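Flavin-dependent monooxygenase, oxygenase subunit HsaA (PDB 3AFF) probably catalyses the FMNH2- and O2-dependent ortho-hydroxylation of the secosteroid phenol 3-HSA to the catechol 3,4-DHSA during cholesterol catabolism. Local coordinates at residues L98-Q101 with R102-E105; L170-R173 with S174-E177; V200-P203 with R204-L208. All coordinates share one frame; numbering follows the deposited sequence. Where two conformers were deposited one is given.

Contact 1: L98-Q101 with R102-E105; sequences LFDQ and RAQE
Glu105 and Gln101 meet twice over one helical turn, first through their backbones and again through a water between their side chains. The amide N of Glu105 donates to Gln101 O at 2.8 Å. One residue earlier, Gln104 N donates to Asp100 O over 3.2 Å and almost in line with that carbonyl. The same oxygen also receives a weak bond from Ala103 N, at 2.9 Å but with an N-H...O angle of only 127°. Asp100 O thus takes both an i+3 and an i+4 amide.

These bonds open helix 101-108, with Asp100 at the N-cap, directly after the loop that follows helix 80-96 in the N-terminal helical domain of this acyl-CoA dehydrogenase-like fold. The carboxamide of Gln104 reaches back past the cap: with chi1 at -69° and an extended chain beyond CG, its NE2 lies 3.0 Å from Phe99 O, a hydrogen bond less certain because the position of that oxygen is doubtful. Its other end, OE1, accepts from Trp58 NE1 and Asn224 ND2, so OE1 is satisfied twice, while the NE2 bond carries the uncertainty of Phe99 O. Gln101 and Gln104 cross at about a right angle, their amide planes 59° apart, and each is tied to different groups. Gln101 OE1 pairs with Thr223 OG1, while Gln101 NE2 donates to Gln57 OE1 and, at 2.9 Å, to the bridging water. That water in turn donates to Glu105 OE1. Beside these bonds, Phe99 CB lies 3.9 Å from Ala103 CB, and the Phe99 side chain, buried against His95 and Phe152, is about 7 Å from that of Tyr120, which probably binds FMN.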
ATOM      1  N   LEU A  98     -49.430 -13.932  -1.531  1.00 15.37           N
ATOM      2  CA  LEU A  98     -49.367 -13.031  -2.686  1.00 14.68           C
ATOM      3  C   LEU A  98     -50.179 -13.624  -3.867  1.00 14.28           C
ATOM      4  O   LEU A  98     -50.447 -12.949  -4.834  1.00 14.95           O
ATOM      5  CB  LEU A  98     -47.908 -12.856  -3.150  1.00 14.62           C
ATOM      6  CG  LEU A  98     -46.897 -12.407  -2.061  1.00 17.57           C
ATOM      7  CD1 LEU A  98     -45.465 -12.497  -2.591  1.00 17.71           C
ATOM      8  CD2 LEU A  98     -47.203 -10.939  -1.586  1.00 17.40           C
ATOM      9  N   PHE A  99     -50.579 -14.864  -3.748  1.00 15.96           N
ATOM     10  CA  PHE A  99     -51.475 -15.511  -4.759  1.00 18.73           C
ATOM     11  C   PHE A  99     -52.889 -14.880  -4.710  1.00 19.65           C
ATOM     12  O   PHE A  99     -53.300 -14.270  -3.708  1.00 18.29           O
ATOM     13  CB  PHE A  99     -51.537 -17.018  -4.494  1.00 16.76           C
ATOM     14  CG  PHE A  99     -50.450 -17.782  -5.235  1.00 17.95           C
ATOM     15  CD1 PHE A  99     -50.760 -18.542  -6.338  1.00 18.63           C
ATOM     16  CD2 PHE A  99     -49.114 -17.662  -4.842  1.00 20.21           C
ATOM     17  CE1 PHE A  99     -49.772 -19.242  -7.028  1.00 18.16           C
ATOM     18  CE2 PHE A  99     -48.079 -18.352  -5.536  1.00 17.73           C
ATOM     19  CZ  PHE A  99     -48.404 -19.118  -6.634  1.00 18.04           C
ATOM     20  N   ASP A 100     -53.664 -15.015  -5.773  1.00 20.98           N
ATOM     21  CA  ASP A 100     -54.914 -14.365  -5.604  0.50 20.99           C
ATOM     22  C   ASP A 100     -55.850 -15.090  -4.603  1.00 20.18           C
ATOM     23  O   ASP A 100     -55.658 -16.224  -4.204  1.00 19.51           O
ATOM     24  CB  ASP A 100     -55.476 -13.843  -6.919  0.50 22.93           C
ATOM     25  CG  ASP A 100     -56.098 -14.894  -7.740  0.50 23.39           C
ATOM     26  OD1 ASP A 100     -56.522 -15.885  -7.141  0.50 23.97           O
ATOM     27  OD2 ASP A 100     -56.149 -14.710  -8.982  0.50 26.50           O
ATOM     28  N   GLN A 101     -56.770 -14.324  -4.037  1.00 21.02           N
ATOM     29  CA  GLN A 101     -57.609 -14.794  -2.932  1.00 19.84           C
ATOM     30  C   GLN A 101     -58.221 -16.178  -3.238  1.00 20.55           C
ATOM     31  O   GLN A 101     -58.323 -17.050  -2.359  1.00 19.91           O
ATOM     32  CB  GLN A 101     -58.715 -13.752  -2.740  1.00 19.68           C
ATOM     33  CG  GLN A 101     -59.697 -14.036  -1.591  1.00 19.76           C
ATOM     34  CD  GLN A 101     -59.034 -14.036  -0.226  1.00 20.42           C
ATOM     35  OE1 GLN A 101     -58.029 -13.342  -0.031  1.00 22.06           O
ATOM     36  NE2 GLN A 101     -59.613 -14.770   0.738  1.00 20.18           N
ATOM     37  N   ARG A 102     -58.616 -16.416  -4.499  1.00 21.17           N
ATOM     38  CA  ARG A 102     -59.196 -17.756  -4.809  1.00 22.71           C
ATOM     39  C   ARG A 102     -58.230 -18.936  -4.560  1.00 21.26           C
ATOM     40  O   ARG A 102     -58.653 -20.015  -4.132  1.00 19.38           O
ATOM     41  CB  ARG A 102     -59.735 -17.773  -6.234  1.00 23.96           C
ATOM     42  CG  ARG A 102     -60.490 -19.038  -6.596  1.00 27.98           C
ATOM     43  CD  ARG A 102     -61.493 -18.860  -7.813  1.00 30.35           C
ATOM     44  NE  ARG A 102     -60.902 -18.275  -9.026  1.00 34.93           N
ATOM     45  CZ  ARG A 102     -61.173 -17.030  -9.426  1.00 34.78           C
ATOM     46  NH1 ARG A 102     -62.039 -16.299  -8.695  1.00 35.09           N
ATOM     47  NH2 ARG A 102     -60.576 -16.526 -10.522  1.00 29.50           N
ATOM     48  N   ALA A 103     -56.932 -18.734  -4.850  1.00 19.97           N
ATOM     49  CA  ALA A 103     -55.938 -19.764  -4.615  1.00 18.70           C
ATOM     50  C   ALA A 103     -55.781 -19.986  -3.119  1.00 18.40           C
ATOM     51  O   ALA A 103     -55.694 -21.145  -2.654  1.00 17.08           O
ATOM     52  CB  ALA A 103     -54.603 -19.349  -5.230  1.00 18.14           C
ATOM     53  N   GLN A 104     -55.681 -18.878  -2.368  1.00 18.30           N
ATOM     54  CA  GLN A 104     -55.537 -18.945  -0.893  1.00 17.91           C
ATOM     55  C   GLN A 104     -56.739 -19.699  -0.298  1.00 19.33           C
ATOM     56  O   GLN A 104     -56.591 -20.564   0.530  1.00 19.37           O
ATOM     57  CB  GLN A 104     -55.488 -17.528  -0.318  1.00 17.45           C
ATOM     58  CG  GLN A 104     -54.237 -16.742  -0.640  1.00 18.97           C
ATOM     59  CD  GLN A 104     -54.337 -15.351  -0.070  1.00 18.15           C
ATOM     60  OE1 GLN A 104     -54.477 -15.181   1.145  1.00 22.84           O
ATOM     61  NE2 GLN A 104     -54.257 -14.353  -0.917  1.00 15.53           N
ATOM     62  N   GLU A 105     -57.934 -19.364  -0.791  1.00 20.64           N
ATOM     63  CA  GLU A 105     -59.210 -20.040  -0.373  1.00 20.75           C
ATOM     64  C   GLU A 105     -59.174 -21.539  -0.610  1.00 19.90           C
ATOM     65  O   GLU A 105     -59.507 -22.329   0.328  1.00 19.15           O
ATOM     66  CB  GLU A 105     -60.429 -19.359  -1.032  1.00 20.20           C
ATOM     67  CG  GLU A 105     -61.771 -20.112  -0.800  1.00 22.80           C
ATOM     68  CD  GLU A 105     -62.299 -19.927   0.643  1.00 29.51           C
ATOM     69  OE1 GLU A 105     -61.961 -18.882   1.258  1.00 31.51           O
ATOM     70  OE2 GLU A 105     -63.072 -20.796   1.130  1.00 30.87           O
TER
HETATM   71  O   HOH W   1     -62.016 -16.425   0.642  1.00 21.48           O

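Contact 2: L170-R173 with S174-E177; sequences LIPR and SEYE
Tyr176 folds back across the backbone of Arg173, so that the Arg173 carbonyl oxygen stands over the centre of its ring, 4.2 Å above the plane. A chi1 of 53°, which places the ring between its own backbone N and carbonyl carbon, turns it toward the preceding residues. The CE2 corner then lies 3.3 Å from Pro172 O, while Ile171 O approaches the ring edge near its plane. The Arg173 side chain crosses the tyrosine at about a right angle. With CG anti to the backbone N, its bend at chi2 brings CD to 3.6 Å from Tyr176 OH; a further bend at chi3 sets the guanidinium obliquely near CE1, its plane 29° from that of the ring.

A second pairing joins Pro172 and Glu175. Glu175, extended beyond CG, sets its carboxylate beside the pyrrolidine ring, with OE1 3.3 Å from Pro172 CD and nearly as close to CG. Its methylene serves the apolar side: Glu175 CB touches Ile171 CG2 at 3.8 Å, and the same methyl meets Tyr176 CD2 at 4.0 Å.

The backbone scaffold for this is a short 3-10 turn. Glu175 N donates to Pro172 O at 2.9 Å from above the carbonyl plane, 40° out of it, and a weak bond follows from Tyr176 N to Arg173 O. The Tyr176 side chain is about 7 Å from that of Ser142, which probably binds FMN. The turn ends strand 162-172 and leads into strand 177-179. Ile171 packs on Val197 of strand 193-198 and on Val200 and Val202 of strand 200-203, strands with which its own does not pair, whereas Pro172 lies on Trp150. Tyr176 is buried and touches Thr151 of strand 150-159 and Leu195 and Val197 of strand 193-198.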
ATOM      1  N   LEU A 170     -49.134 -23.447  -8.405  1.00 16.33           N
ATOM      2  CA  LEU A 170     -49.603 -24.066  -7.131  1.00 15.15           C
ATOM      3  C   LEU A 170     -50.437 -25.311  -7.405  1.00 16.01           C
ATOM      4  O   LEU A 170     -51.425 -25.227  -8.115  1.00 17.75           O
ATOM      5  CB  LEU A 170     -50.474 -23.059  -6.346  1.00 15.50           C
ATOM      6  CG  LEU A 170     -51.140 -23.512  -5.040  1.00 17.23           C
ATOM      7  CD1 LEU A 170     -50.070 -23.934  -3.950  1.00 16.16           C
ATOM      8  CD2 LEU A 170     -51.940 -22.357  -4.608  1.00 14.94           C
ATOM      9  N   ILE A 171     -50.082 -26.461  -6.863  1.00 16.45           N
ATOM     10  CA  ILE A 171     -50.701 -27.704  -7.376  1.00 17.99           C
ATOM     11  C   ILE A 171     -50.984 -28.544  -6.156  1.00 18.45           C
ATOM     12  O   ILE A 171     -50.107 -28.611  -5.279  1.00 18.42           O
ATOM     13  CB  ILE A 171     -49.737 -28.469  -8.310  1.00 17.65           C
ATOM     14  CG1 ILE A 171     -49.476 -27.661  -9.588  1.00 17.20           C
ATOM     15  CG2 ILE A 171     -50.305 -29.787  -8.715  1.00 18.95           C
ATOM     16  CD1 ILE A 171     -48.587 -28.396 -10.634  1.00 17.87           C
ATOM     17  N   PRO A 172     -52.184 -29.169  -6.083  1.00 18.20           N
ATOM     18  CA  PRO A 172     -52.494 -30.018  -4.929  1.00 19.48           C
ATOM     19  C   PRO A 172     -51.841 -31.409  -4.967  1.00 20.28           C
ATOM     20  O   PRO A 172     -51.557 -31.936  -6.035  1.00 19.87           O
ATOM     21  CB  PRO A 172     -54.028 -30.142  -4.965  1.00 18.59           C
ATOM     22  CG  PRO A 172     -54.369 -29.983  -6.411  1.00 18.01           C
ATOM     23  CD  PRO A 172     -53.338 -29.041  -7.007  1.00 18.83           C
ATOM     24  N   ARG A 173     -51.655 -31.966  -3.771  1.00 21.01           N
ATOM     25  CA  ARG A 173     -50.990 -33.251  -3.543  1.00 23.79           C
ATOM     26  C   ARG A 173     -51.546 -34.463  -4.352  1.00 24.11           C
ATOM     27  O   ARG A 173     -50.777 -35.330  -4.798  1.00 24.72           O
ATOM     28  CB  ARG A 173     -50.903 -33.513  -2.037  1.00 24.59           C
ATOM     29  CG  ARG A 173     -50.229 -34.844  -1.645  1.00 27.40           C
ATOM     30  CD  ARG A 173     -48.742 -34.727  -1.501  1.00 28.60           C
ATOM     31  NE  ARG A 173     -48.124 -35.973  -1.964  1.00 32.92           N
ATOM     32  CZ  ARG A 173     -47.769 -37.000  -1.202  1.00 37.95           C
ATOM     33  NH1 ARG A 173     -47.888 -36.962   0.159  1.00 40.59           N
ATOM     34  NH2 ARG A 173     -47.246 -38.056  -1.811  1.00 33.64           N
ATOM     35  N   SER A 174     -52.860 -34.473  -4.590  1.00 24.89           N
ATOM     36  CA  SER A 174     -53.498 -35.475  -5.445  1.00 24.59           C
ATOM     37  C   SER A 174     -53.010 -35.464  -6.888  1.00 25.01           C
ATOM     38  O   SER A 174     -53.159 -36.467  -7.595  1.00 24.35           O
ATOM     39  CB  SER A 174     -55.022 -35.282  -5.440  1.00 25.08           C
ATOM     40  OG  SER A 174     -55.392 -33.985  -5.930  1.00 25.57           O
ATOM     41  N   GLU A 175     -52.430 -34.343  -7.328  1.00 24.87           N
ATOM     42  CA  GLU A 175     -51.950 -34.195  -8.706  1.00 24.65           C
ATOM     43  C   GLU A 175     -50.461 -34.383  -8.989  1.00 24.34           C
ATOM     44  O   GLU A 175     -50.066 -34.284 -10.154  1.00 23.77           O
ATOM     45  CB  GLU A 175     -52.482 -32.896  -9.301  1.00 25.48           C
ATOM     46  CG  GLU A 175     -53.998 -33.043  -9.476  1.00 29.77           C
ATOM     47  CD  GLU A 175     -54.720 -31.769  -9.680  1.00 35.31           C
ATOM     48  OE1 GLU A 175     -54.095 -30.721  -9.762  1.00 35.50           O
ATOM     49  OE2 GLU A 175     -55.965 -31.808  -9.747  1.00 41.66           O
ATOM     50  N   TYR A 176     -49.644 -34.656  -7.964  1.00 22.41           N
ATOM     51  CA  TYR A 176     -48.207 -35.069  -8.198  1.00 23.00           C
ATOM     52  C   TYR A 176     -47.840 -36.283  -7.342  1.00 22.50           C
ATOM     53  O   TYR A 176     -48.585 -36.633  -6.443  1.00 20.83           O
ATOM     54  CB  TYR A 176     -47.165 -33.954  -7.916  1.00 21.63           C
ATOM     55  CG  TYR A 176     -47.302 -33.333  -6.570  1.00 21.62           C
ATOM     56  CD1 TYR A 176     -46.475 -33.730  -5.487  1.00 23.18           C
ATOM     57  CD2 TYR A 176     -48.232 -32.289  -6.351  1.00 22.22           C
ATOM     58  CE1 TYR A 176     -46.604 -33.096  -4.207  1.00 20.84           C
ATOM     59  CE2 TYR A 176     -48.370 -31.688  -5.105  1.00 20.39           C
ATOM     60  CZ  TYR A 176     -47.569 -32.100  -4.039  1.00 23.60           C
ATOM     61  OH  TYR A 176     -47.731 -31.513  -2.790  1.00 21.60           O
ATOM     62  N   GLU A 177     -46.651 -36.837  -7.614  1.00 23.66           N
ATOM     63  CA  GLU A 177     -46.108 -38.025  -6.975  1.00 26.42           C
ATOM     64  C   GLU A 177     -44.806 -37.537  -6.302  1.00 24.99           C
ATOM     65  O   GLU A 177     -44.022 -36.744  -6.902  1.00 24.54           O
ATOM     66  CB  GLU A 177     -45.813 -39.079  -8.058  1.00 25.68           C
ATOM     67  CG  GLU A 177     -45.363 -40.467  -7.494  1.00 34.53           C
ATOM     68  CD  GLU A 177     -44.493 -41.359  -8.466  1.00 35.95           C
ATOM     69  OE1 GLU A 177     -44.677 -41.263  -9.731  1.00 47.87           O
ATOM     70  OE2 GLU A 177     -43.633 -42.141  -7.953  1.00 43.17           O
TER

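Contact 3: V200-P203 with R204-L208; sequences VFVP and RHRFL
Pro203 is gripped by two side chains of the turn that follows it, the guanidinium of Arg206 and the ring of His205. Pro203 CD sits over one face of the guanidinium, 3.2 Å above its plane and offset toward the rim. On the same proline, CG is 3.3 Å from His205 CE1. A bend at chi3 (-94°) brings the guanidinium, face on, against the CD-CG edge of the pyrrolidine, and nearer the backbone Arg206 CB lies 3.8 Å from Val202 CG1.

Backbone geometry sets up these contacts: Arg206 N donates to Pro203 O at 2.8 Å, from 46° out of the carbonyl plane, closing a one-turn 3-10 segment. This tight link joins strand 200-203 to strand 207-209 in the beta domain of the acyl-CoA dehydrogenase-type fold, where strand 200-203 pairs with 132-142 and strand 207-209 with 162-172.

Further out, two waters tie the guanidinium to Phe201 O. The first accepts from Arg206 NH1 at 2.8 Å, lying in the guanidinium plane at its edge; the second accepts from Arg206 NH2 at 3.2 Å. Each donates to Phe201 O. Arg206 NH1 is also bonded to Leu170 O. Glu106 of helix 101-108 binds both groups, its carboxylate forming a salt bridge with Arg206 NE through OE2 and accepting from His205 NE2 through OE1.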
ATOM      1  N   VAL A 200     -50.853 -31.978 -15.856  1.00 21.39           N
ATOM      2  CA  VAL A 200     -51.745 -31.425 -14.836  1.00 19.98           C
ATOM      3  C   VAL A 200     -52.300 -30.066 -15.243  1.00 20.21           C
ATOM      4  O   VAL A 200     -51.513 -29.100 -15.515  1.00 20.37           O
ATOM      5  CB  VAL A 200     -51.024 -31.345 -13.437  1.00 21.01           C
ATOM      6  CG1 VAL A 200     -51.890 -30.654 -12.444  1.00 18.75           C
ATOM      7  CG2 VAL A 200     -50.658 -32.765 -12.939  1.00 19.96           C
ATOM      8  N   PHE A 201     -53.642 -29.970 -15.280  1.00 18.56           N
ATOM      9  CA  PHE A 201     -54.315 -28.707 -15.522  1.00 18.27           C
ATOM     10  C   PHE A 201     -54.232 -27.792 -14.279  1.00 17.91           C
ATOM     11  O   PHE A 201     -54.622 -28.195 -13.172  1.00 19.83           O
ATOM     12  CB  PHE A 201     -55.796 -28.904 -15.963  1.00 17.44           C
ATOM     13  CG  PHE A 201     -56.495 -27.616 -16.151  1.00 13.90           C
ATOM     14  CD1 PHE A 201     -56.165 -26.816 -17.206  1.00 13.45           C
ATOM     15  CD2 PHE A 201     -57.398 -27.156 -15.203  1.00 13.96           C
ATOM     16  CE1 PHE A 201     -56.739 -25.579 -17.373  1.00 17.29           C
ATOM     17  CE2 PHE A 201     -57.958 -25.932 -15.345  1.00 20.03           C
ATOM     18  CZ  PHE A 201     -57.656 -25.132 -16.474  1.00 14.82           C
ATOM     19  N   VAL A 202     -53.655 -26.595 -14.460  1.00 18.53           N
ATOM     20  CA  VAL A 202     -53.557 -25.571 -13.394  1.00 17.73           C
ATOM     21  C   VAL A 202     -54.311 -24.373 -13.865  1.00 17.33           C
ATOM     22  O   VAL A 202     -53.994 -23.794 -14.892  1.00 18.59           O
ATOM     23  CB  VAL A 202     -52.055 -25.236 -12.999  1.00 17.26           C
ATOM     24  CG1 VAL A 202     -52.021 -24.269 -11.842  1.00 19.86           C
ATOM     25  CG2 VAL A 202     -51.330 -26.535 -12.564  1.00 18.23           C
ATOM     26  N   PRO A 203     -55.334 -23.961 -13.117  1.00 18.06           N
ATOM     27  CA  PRO A 203     -56.048 -22.764 -13.561  1.00 18.31           C
ATOM     28  C   PRO A 203     -55.235 -21.443 -13.379  1.00 19.39           C
ATOM     29  O   PRO A 203     -54.291 -21.398 -12.587  1.00 18.59           O
ATOM     30  CB  PRO A 203     -57.335 -22.806 -12.713  1.00 18.51           C
ATOM     31  CG  PRO A 203     -56.909 -23.520 -11.392  1.00 18.65           C
ATOM     32  CD  PRO A 203     -55.888 -24.561 -11.893  1.00 17.69           C
ATOM     33  N   ARG A 204     -55.596 -20.383 -14.102  1.00 19.56           N
ATOM     34  CA  ARG A 204     -54.854 -19.116 -14.010  1.00 20.59           C
ATOM     35  C   ARG A 204     -54.644 -18.507 -12.614  1.00 20.54           C
ATOM     36  O   ARG A 204     -53.604 -17.865 -12.355  1.00 21.39           O
ATOM     37  CB  ARG A 204     -55.389 -18.073 -15.013  1.00 20.40           C
ATOM     38  CG  ARG A 204     -54.938 -18.429 -16.477  1.00 21.08           C
ATOM     39  CD  ARG A 204     -55.086 -17.310 -17.418  1.00 24.28           C
ATOM     40  NE  ARG A 204     -56.497 -16.893 -17.571  1.00 27.98           N
ATOM     41  CZ  ARG A 204     -57.275 -17.355 -18.549  1.00 28.28           C
ATOM     42  NH1 ARG A 204     -56.792 -18.243 -19.416  1.00 25.75           N
ATOM     43  NH2 ARG A 204     -58.507 -16.928 -18.670  1.00 26.23           N
ATOM     44  N   HIS A 205     -55.595 -18.708 -11.715  1.00 19.53           N
ATOM     45  CA  HIS A 205     -55.500 -18.138 -10.406  1.00 19.14           C
ATOM     46  C   HIS A 205     -54.493 -18.925  -9.572  1.00 19.88           C
ATOM     47  O   HIS A 205     -54.138 -18.482  -8.468  1.00 19.31           O
ATOM     48  CB  HIS A 205     -56.876 -18.019  -9.673  1.00 19.28           C
ATOM     49  CG  HIS A 205     -57.551 -19.337  -9.448  1.00 18.03           C
ATOM     50  ND1 HIS A 205     -58.268 -19.984 -10.434  1.00 19.16           N
ATOM     51  CD2 HIS A 205     -57.561 -20.160  -8.379  1.00 15.02           C
ATOM     52  CE1 HIS A 205     -58.707 -21.137  -9.977  1.00 16.07           C
ATOM     53  NE2 HIS A 205     -58.283 -21.274  -8.737  1.00 18.56           N
ATOM     54  N   ARG A 206     -54.026 -20.077 -10.097  1.00 18.32           N
ATOM     55  CA  ARG A 206     -52.997 -20.800  -9.375  1.00 17.66           C
ATOM     56  C   ARG A 206     -51.599 -20.754 -10.029  1.00 16.72           C
ATOM     57  O   ARG A 206     -50.791 -21.619  -9.837  1.00 16.20           O
ATOM     58  CB  ARG A 206     -53.456 -22.216  -9.038  1.00 16.33           C
ATOM     59  CG  ARG A 206     -54.499 -22.292  -7.913  1.00 20.31           C
ATOM     60  CD  ARG A 206     -54.572 -23.665  -7.253  1.00 19.54           C
ATOM     61  NE  ARG A 206     -55.608 -24.495  -7.874  1.00 20.52           N
ATOM     62  CZ  ARG A 206     -55.392 -25.607  -8.594  1.00 22.05           C
ATOM     63  NH1 ARG A 206     -54.143 -26.062  -8.802  1.00 17.54           N
ATOM     64  NH2 ARG A 206     -56.427 -26.261  -9.166  1.00 22.41           N
ATOM     65  N   PHE A 207     -51.337 -19.702 -10.765  1.00 17.23           N
ATOM     66  CA  PHE A 207     -50.006 -19.366 -11.201  1.00 17.89           C
ATOM     67  C   PHE A 207     -49.755 -17.948 -10.741  1.00 17.96           C
ATOM     68  O   PHE A 207     -50.623 -17.112 -10.964  1.00 18.41           O
ATOM     69  CB  PHE A 207     -49.936 -19.319 -12.727  1.00 16.04           C
ATOM     70  CG  PHE A 207     -48.658 -18.707 -13.284  1.00 16.22           C
ATOM     71  CD1 PHE A 207     -47.449 -19.447 -13.276  1.00 17.29           C
ATOM     72  CD2 PHE A 207     -48.667 -17.467 -13.914  1.00 15.40           C
ATOM     73  CE1 PHE A 207     -46.253 -18.932 -13.804  1.00 14.81           C
ATOM     74  CE2 PHE A 207     -47.469 -16.925 -14.448  1.00 17.45           C
ATOM     75  CZ  PHE A 207     -46.275 -17.685 -14.417  1.00 18.29           C
ATOM     76  N   LEU A 208     -48.538 -17.652 -10.241  1.00 16.51           N
ATOM     77  CA  LEU A 208     -48.191 -16.294  -9.870  1.00 16.81           C
ATOM     78  C   LEU A 208     -46.822 -15.980 -10.500  1.00 16.43           C
ATOM     79  O   LEU A 208     -45.830 -16.692 -10.228  1.00 14.36           O
ATOM     80  CB  LEU A 208     -48.126 -16.131  -8.331  1.00 17.71           C
ATOM     81  CG  LEU A 208     -47.560 -14.777  -7.869  1.00 18.04           C
ATOM     82  CD1 LEU A 208     -48.489 -13.669  -8.320  1.00 20.08           C
ATOM     83  CD2 LEU A 208     -47.348 -14.714  -6.365  1.00 15.80           C
TER
HETATM   84  O   HOH W   2     -54.120 -28.203 -10.574  1.00 18.60           O
HETATM   85  O   HOH W   3     -57.102 -28.290 -11.482  1.00 32.50           O

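In the fold
Along the chain the three contacts follow one another, 98-105, then 170-177, then 200-208, yet they assemble into one region. Contact 3 is the nearer neighbour of both others: its centre lies about 11 Å from that of contact 1 and about 12 Å from that of contact 2, whereas the centres of contacts 1 and 2 are about 17 Å apart. Contacts 2 and 3 share the beta sheet through the neighbouring strands 162-172 and 207-209, with a probable hydrogen bond from Leu170 N to Arg206 O. Contact 1 belongs to the N-terminal helical domain, and Phe99 packs against both Leu170 and Leu208. Together they form part of the seam between helical and beta domains, near residues that probably bind FMN.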